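Local coordinates for protein D-aminopeptidase (Burkholderia sp. LK4, PDB 5TZB) that probably cleaves amino-terminal residues, among them beta-amino acids, from short peptides, as a beta-aminopeptidase of the Ntn-hydrolase type in peptidase family S58, at residues C[36-40]-C[41-45]; C[113-116]-C[117-120]. All blocks are in the same frame, centred on the assembly; numbering follows the deposited sequence.

Interaction 1. Residues C[36-40]-C[41-45]; sequences GRFNA and ITDVP
A local turn contact, in which the carboxylate of Asp43 reaches back over the backbone of residues 36-40, shapes the loop that leads into strand 48-56. Asp43 OD1 takes the N-H of Phe38 at 2.8 Å from N to OD1, nearly straight at 173° and through the syn lone pair. The other oxygen, OD2, accepts Ala40 N at 3.1 Å, the donor standing well above the carboxylate plane. Aspartate suits this place because its two oxygens can serve two amides of one curled backbone; with CG anti to the carbonyl carbon (chi1 -77°), the carboxylate swings back over them. In return, Asp43 N donates to Ala40 O at 3.0 Å, closing the 3-10 turn 41-43. Ser202 OG provides a further bond to OD2 and also pairs with Gly36 N, so the carboxylate is held from strand 197-204 as well.

Gly36 puts no side chain in the carboxylate's way, and its C lies 3.3 Å from Asp43 OD2. The plane of the Phe38 ring lies nearly parallel to that of the carboxylate (7° apart), and CD2 comes to 3.2 Å from Asp43 OD1. Asn39 takes the positive phi that asparagine tolerates well and turns its amide away to Ser202 and Glu347. At Ala40 the small CB fits at 3.5 Å from Thr42 OG1, a hydroxyl bonded to Gly176 O. Ile41 points the other way, packing its branched chain on strands 213-220 and 260-266.

With Ala40 as N-cap and Asp43 at the third position of the 3-10 turn, the bond from Ala40 N to the carboxylate is the reverse half of a capping box, here fixing the start of a short 3-10 turn against a beta sheet of the S58 fold.

Interaction 2. Residues C[113-116]-C[117-120]; sequences YTNT and HSVG
Asn115 bends its side chain over the turn that follows it and meets both His117 and Ser118. Its OD1 accepts the N-H of His117 at 3.0 Å, with a bent angle of 131° and the donor tilted only slightly from the amide plane; this is an Asx turn. One residue further on, Ser118 N donates to Asn115 O at 3.1 Å and closes a type I beta turn over Thr116 and His117. Asparagine fits here because its amide offers both an acceptor, OD1, and a donor, ND2; CG, set between the backbone N and the carbonyl carbon (chi1 69°), carries that amide forward over the turn. ND2 makes a weak hydrogen bond to Ser118 OG at 2.9 Å. A water donates to Asn115 OD1 at 2.8 Å and accepts from Ser118 OG, tying the two side chains a second time.

Around this polar centre lie smaller contacts. Thr114 OG1 comes to 3.7 Å from Ser118 CB, while Val119 lays CG2 beside the turn, 3.7 Å from Asn115 O.

Further out, Thr65 OG1 bonds Asn115 ND2 from the adjoining strand 63-71, while the His117 N-H, which can only donate, settles which end of the amide faces the turn. Gly66 O, on the same strand, holds the hydroxyl of Thr114. Thr116 OG1 turns to Glu147. The His117 imidazole bonds through NE2 to Cys141 N of the second subunit, whose Arg123 also reaches Thr116 O, placing the turn at the subunit interface.

The turn thus connects strand 111-115 to helix 119-129 within a beta-alpha-beta unit completed by the parallel strand 144-148. Val119 packs at the head of the helix on Val145 and Glu147 of that strand, with strand 63-71 pairing antiparallel to the opposite edge of strand 111-115.

Overall arrangement
Interaction 1 comes first along the chain, in the loop before strand 48-56; interaction 2 follows later, where strand 111-115 gives way to helix 119-129. Their centres lie 26 Å apart on opposite sides of the chain's centre, and their nearest atoms stay about 6 Å apart. Each is tied to a different mixed sheet: residues 36-45 pack on strands 197-204, 213-220 and 260-266 of one, whereas residues 113-120 run from the end of strand 111-115 of the other into helix 119-129. The two approach through Leu217 and Thr263, which touch Ile41 and bond to the Tyr113 hydroxyl. Both sheets thus meet in one interior, consistent with the layered Ntn-hydrolase-like architecture of S58 peptidases, while only interaction 2 touches a second subunit.

Interaction 1. Residues C[36-40]-C[41-45]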
ATOM      1  N   GLY C  36       3.087 -16.016  28.696  1.00 25.17           N
ATOM      2  CA  GLY C  36       4.456 -16.233  29.126  1.00 24.77           C
ATOM      3  C   GLY C  36       4.583 -15.856  30.596  1.00 26.28           C
ATOM      4  O   GLY C  36       3.597 -15.459  31.236  1.00 25.68           O
ATOM      5  N   ARG C  37       5.803 -15.964  31.112  1.00 27.37           N
ATOM      6  CA  ARG C  37       6.091 -15.789  32.530  1.00 29.37           C
ATOM      7  C   ARG C  37       5.633 -14.445  33.116  1.00 27.57           C
ATOM      8  O   ARG C  37       5.023 -14.401  34.185  1.00 25.89           O
ATOM      9  CB  ARG C  37       7.589 -15.933  32.762  1.00 31.04           C
ATOM     10  CG  ARG C  37       8.011 -15.647  34.192  1.00 34.91           C
ATOM     11  CD  ARG C  37       9.474 -15.986  34.384  1.00 38.04           C
ATOM     12  NE  ARG C  37      10.007 -15.356  35.588  1.00 41.57           N
ATOM     13  CZ  ARG C  37      11.305 -15.215  35.844  1.00 43.27           C
ATOM     14  NH1 ARG C  37      12.206 -15.614  34.953  1.00 42.56           N
ATOM     15  NH2 ARG C  37      11.697 -14.639  36.975  1.00 44.98           N
ATOM     16  N   PHE C  38       5.938 -13.349  32.430  1.00 26.50           N
ATOM     17  CA  PHE C  38       5.556 -12.035  32.947  1.00 27.69           C
ATOM     18  C   PHE C  38       4.208 -11.565  32.404  1.00 26.03           C
ATOM     19  O   PHE C  38       3.652 -10.564  32.881  1.00 25.01           O
ATOM     20  CB  PHE C  38       6.630 -10.988  32.617  1.00 29.39           C
ATOM     21  CG  PHE C  38       8.009 -11.361  33.078  1.00 30.78           C
ATOM     22  CD1 PHE C  38       8.284 -11.495  34.428  1.00 31.78           C
ATOM     23  CD2 PHE C  38       9.033 -11.550  32.162  1.00 31.22           C
ATOM     24  CE1 PHE C  38       9.556 -11.833  34.857  1.00 32.48           C
ATOM     25  CE2 PHE C  38      10.307 -11.891  32.580  1.00 31.83           C
ATOM     26  CZ  PHE C  38      10.569 -12.032  33.935  1.00 31.74           C
ATOM     27  N   ASN C  39       3.671 -12.321  31.443  1.00 24.80           N
ATOM     28  CA  ASN C  39       2.523 -11.883  30.658  1.00 23.62           C
ATOM     29  C   ASN C  39       2.753 -10.459  30.162  1.00 22.64           C
ATOM     30  O   ASN C  39       1.996  -9.541  30.497  1.00 22.22           O
ATOM     31  CB  ASN C  39       1.220 -11.975  31.459  1.00 23.47           C
ATOM     32  CG  ASN C  39      -0.005 -11.835  30.569  1.00 23.84           C
ATOM     33  OD1 ASN C  39       0.095 -11.958  29.344  1.00 23.49           O
ATOM     34  ND2 ASN C  39      -1.160 -11.583  31.174  1.00 25.15           N
ATOM     35  N   ALA C  40       3.839 -10.278  29.410  1.00 22.06           N
ATOM     36  CA  ALA C  40       4.258  -8.959  28.954  1.00 21.45           C
ATOM     37  C   ALA C  40       5.145  -9.101  27.729  1.00 20.63           C
ATOM     38  O   ALA C  40       5.614 -10.195  27.425  1.00 20.41           O
ATOM     39  CB  ALA C  40       4.985  -8.207  30.076  1.00 21.35           C
ATOM     40  N   ILE C  41       5.388  -7.997  27.030  1.00 20.19           N
ATOM     41  CA  ILE C  41       6.213  -8.032  25.826  1.00 19.50           C
ATOM     42  C   ILE C  41       7.641  -8.487  26.172  1.00 20.31           C
ATOM     43  O   ILE C  41       8.349  -9.043  25.331  1.00 21.08           O
ATOM     44  CB  ILE C  41       6.228  -6.645  25.117  1.00 19.05           C
ATOM     45  CG1 ILE C  41       6.796  -6.757  23.690  1.00 19.03           C
ATOM     46  CG2 ILE C  41       6.979  -5.622  25.955  1.00 19.48           C
ATOM     47  CD1 ILE C  41       6.582  -5.516  22.839  1.00 18.54           C
ATOM     48  N   THR C  42       8.024  -8.305  27.429  1.00 21.67           N
ATOM     49  CA  THR C  42       9.342  -8.705  27.913  1.00 22.20           C
ATOM     50  C   THR C  42       9.522 -10.230  28.003  1.00 21.50           C
ATOM     51  O   THR C  42      10.623 -10.717  28.259  1.00 20.42           O
ATOM     52  CB  THR C  42       9.624  -8.057  29.277  1.00 22.83           C
ATOM     53  OG1 THR C  42       8.524  -8.286  30.165  1.00 23.34           O
ATOM     54  CG2 THR C  42       9.795  -6.558  29.098  1.00 23.26           C
ATOM     55  N   ASP C  43       8.450 -10.981  27.765  1.00 22.15           N
ATOM     56  CA  ASP C  43       8.549 -12.435  27.648  1.00 22.02           C
ATOM     57  C   ASP C  43       9.293 -12.834  26.366  1.00 22.11           C
ATOM     58  O   ASP C  43       9.835 -13.932  26.273  1.00 21.85           O
ATOM     59  CB  ASP C  43       7.163 -13.071  27.671  1.00 21.53           C
ATOM     60  CG  ASP C  43       6.578 -13.141  29.074  1.00 23.82           C
ATOM     61  OD1 ASP C  43       7.346 -13.335  30.041  1.00 25.05           O
ATOM     62  OD2 ASP C  43       5.349 -12.980  29.217  1.00 23.73           O
ATOM     63  N   VAL C  44       9.341 -11.929  25.386  1.00 22.18           N
ATOM     64  CA  VAL C  44      10.223 -12.105  24.239  1.00 21.45           C
ATOM     65  C   VAL C  44      11.631 -11.798  24.732  1.00 21.95           C
ATOM     66  O   VAL C  44      11.934 -10.657  25.068  1.00 22.33           O
ATOM     67  CB  VAL C  44       9.834 -11.183  23.056  1.00 20.74           C
ATOM     68  CG1 VAL C  44      10.795 -11.347  21.865  1.00 20.18           C
ATOM     69  CG2 VAL C  44       8.392 -11.454  22.622  1.00 20.98           C
ATOM     70  N   PRO C  45      12.500 -12.821  24.781  1.00 23.08           N
ATOM     71  CA  PRO C  45      13.810 -12.658  25.429  1.00 22.24           C
ATOM     72  C   PRO C  45      14.623 -11.490  24.863  1.00 21.33           C
ATOM     73  O   PRO C  45      14.720 -11.333  23.644  1.00 20.24           O
ATOM     74  CB  PRO C  45      14.507 -13.998  25.153  1.00 22.81           C
ATOM     75  CG  PRO C  45      13.386 -14.973  24.958  1.00 22.87           C
ATOM     76  CD  PRO C  45      12.325 -14.179  24.233  1.00 22.69           C
TER

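Interaction 2. Residues C[113-116]-C[117-120]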
ATOM      1  N   TYR C 113       7.104   5.573  22.754  1.00 18.89           N
ATOM      2  CA  TYR C 113       5.751   6.113  22.777  1.00 19.31           C
ATOM      3  C   TYR C 113       5.739   7.439  23.529  1.00 21.48           C
ATOM      4  O   TYR C 113       6.343   7.528  24.596  1.00 23.72           O
ATOM      5  CB  TYR C 113       4.784   5.171  23.492  1.00 19.01           C
ATOM      6  CG  TYR C 113       4.543   3.803  22.902  1.00 18.25           C
ATOM      7  CD1 TYR C 113       4.978   3.462  21.632  1.00 18.13           C
ATOM      8  CD2 TYR C 113       3.847   2.848  23.637  1.00 18.64           C
ATOM      9  CE1 TYR C 113       4.731   2.191  21.112  1.00 18.34           C
ATOM     10  CE2 TYR C 113       3.595   1.592  23.130  1.00 18.99           C
ATOM     11  CZ  TYR C 113       4.035   1.268  21.876  1.00 19.74           C
ATOM     12  OH  TYR C 113       3.769   0.009  21.390  1.00 22.06           O
ATOM     13  N   THR C 114       5.025   8.446  23.030  1.00 20.89           N
ATOM     14  CA  THR C 114       4.831   9.670  23.811  1.00 20.98           C
ATOM     15  C   THR C 114       3.537  10.376  23.365  1.00 16.91           C
ATOM     16  O   THR C 114       2.696   9.755  22.740  1.00 16.46           O
ATOM     17  CB  THR C 114       6.054  10.605  23.689  1.00 21.15           C
ATOM     18  OG1 THR C 114       5.937  11.692  24.617  1.00 22.53           O
ATOM     19  CG2 THR C 114       6.212  11.130  22.278  1.00 16.81           C
ATOM     20  N   ASN C 115       3.359  11.654  23.699  1.00 17.41           N
ATOM     21  CA  ASN C 115       2.181  12.393  23.237  1.00 20.34           C
ATOM     22  C   ASN C 115       2.424  13.042  21.871  1.00 20.57           C
ATOM     23  O   ASN C 115       3.571  13.151  21.442  1.00 19.77           O
ATOM     24  CB  ASN C 115       1.773  13.460  24.251  1.00 21.09           C
ATOM     25  CG  ASN C 115       2.779  14.593  24.334  1.00 22.00           C
ATOM     26  OD1 ASN C 115       2.806  15.476  23.472  1.00 22.62           O
ATOM     27  ND2 ASN C 115       3.596  14.589  25.380  1.00 21.60           N
ATOM     28  N   THR C 116       1.349  13.485  21.214  1.00 20.15           N
ATOM     29  CA  THR C 116       1.406  13.965  19.829  1.00 19.37           C
ATOM     30  C   THR C 116       2.367  15.132  19.587  1.00 19.11           C
ATOM     31  O   THR C 116       2.982  15.218  18.524  1.00 19.17           O
ATOM     32  CB  THR C 116       0.007  14.393  19.321  1.00 20.57           C
ATOM     33  OG1 THR C 116      -0.980  13.437  19.751  1.00 21.04           O
ATOM     34  CG2 THR C 116       0.010  14.489  17.795  1.00 20.02           C
ATOM     35  N   HIS C 117       2.484  16.038  20.548  1.00 18.54           N
ATOM     36  CA  HIS C 117       3.291  17.227  20.334  1.00 20.46           C
ATOM     37  C   HIS C 117       4.736  17.083  20.821  1.00 21.73           C
ATOM     38  O   HIS C 117       5.518  18.023  20.745  1.00 23.37           O
ATOM     39  CB  HIS C 117       2.607  18.429  20.987  1.00 20.87           C
ATOM     40  CG  HIS C 117       1.355  18.846  20.277  1.00 20.93           C
ATOM     41  ND1 HIS C 117       0.539  19.865  20.718  1.00 21.66           N
ATOM     42  CD2 HIS C 117       0.796  18.387  19.131  1.00 20.69           C
ATOM     43  CE1 HIS C 117      -0.480  20.003  19.889  1.00 21.34           C
ATOM     44  NE2 HIS C 117      -0.345  19.119  18.912  1.00 21.42           N
ATOM     45  N   SER C 118       5.096  15.894  21.276  1.00 20.97           N
ATOM     46  CA  SER C 118       6.444  15.652  21.767  1.00 20.63           C
ATOM     47  C   SER C 118       7.243  14.669  20.899  1.00 20.50           C
ATOM     48  O   SER C 118       8.388  14.338  21.229  1.00 21.55           O
ATOM     49  CB  SER C 118       6.378  15.128  23.211  1.00 20.15           C
ATOM     50  OG  SER C 118       5.780  16.074  24.077  1.00 20.60           O
ATOM     51  N   VAL C 119       6.648  14.197  19.808  1.00 18.87           N
ATOM     52  CA  VAL C 119       7.290  13.183  18.964  1.00 19.19           C
ATOM     53  C   VAL C 119       8.667  13.597  18.431  1.00 19.49           C
ATOM     54  O   VAL C 119       9.620  12.817  18.489  1.00 16.20           O
ATOM     55  CB  VAL C 119       6.385  12.800  17.779  1.00 18.63           C
ATOM     56  CG1 VAL C 119       7.164  11.943  16.722  1.00 16.60           C
ATOM     57  CG2 VAL C 119       5.147  12.054  18.295  1.00 18.49           C
ATOM     58  N   GLY C 120       8.775  14.820  17.921  1.00 19.31           N
ATOM     59  CA  GLY C 120      10.031  15.290  17.376  1.00 18.62           C
ATOM     60  C   GLY C 120      11.166  15.380  18.386  1.00 19.95           C
ATOM     61  O   GLY C 120      12.300  14.950  18.109  1.00 18.88           O
TER
HETATM   62  O   HOH W   1       3.596  17.979  24.425  1.00 28.66           O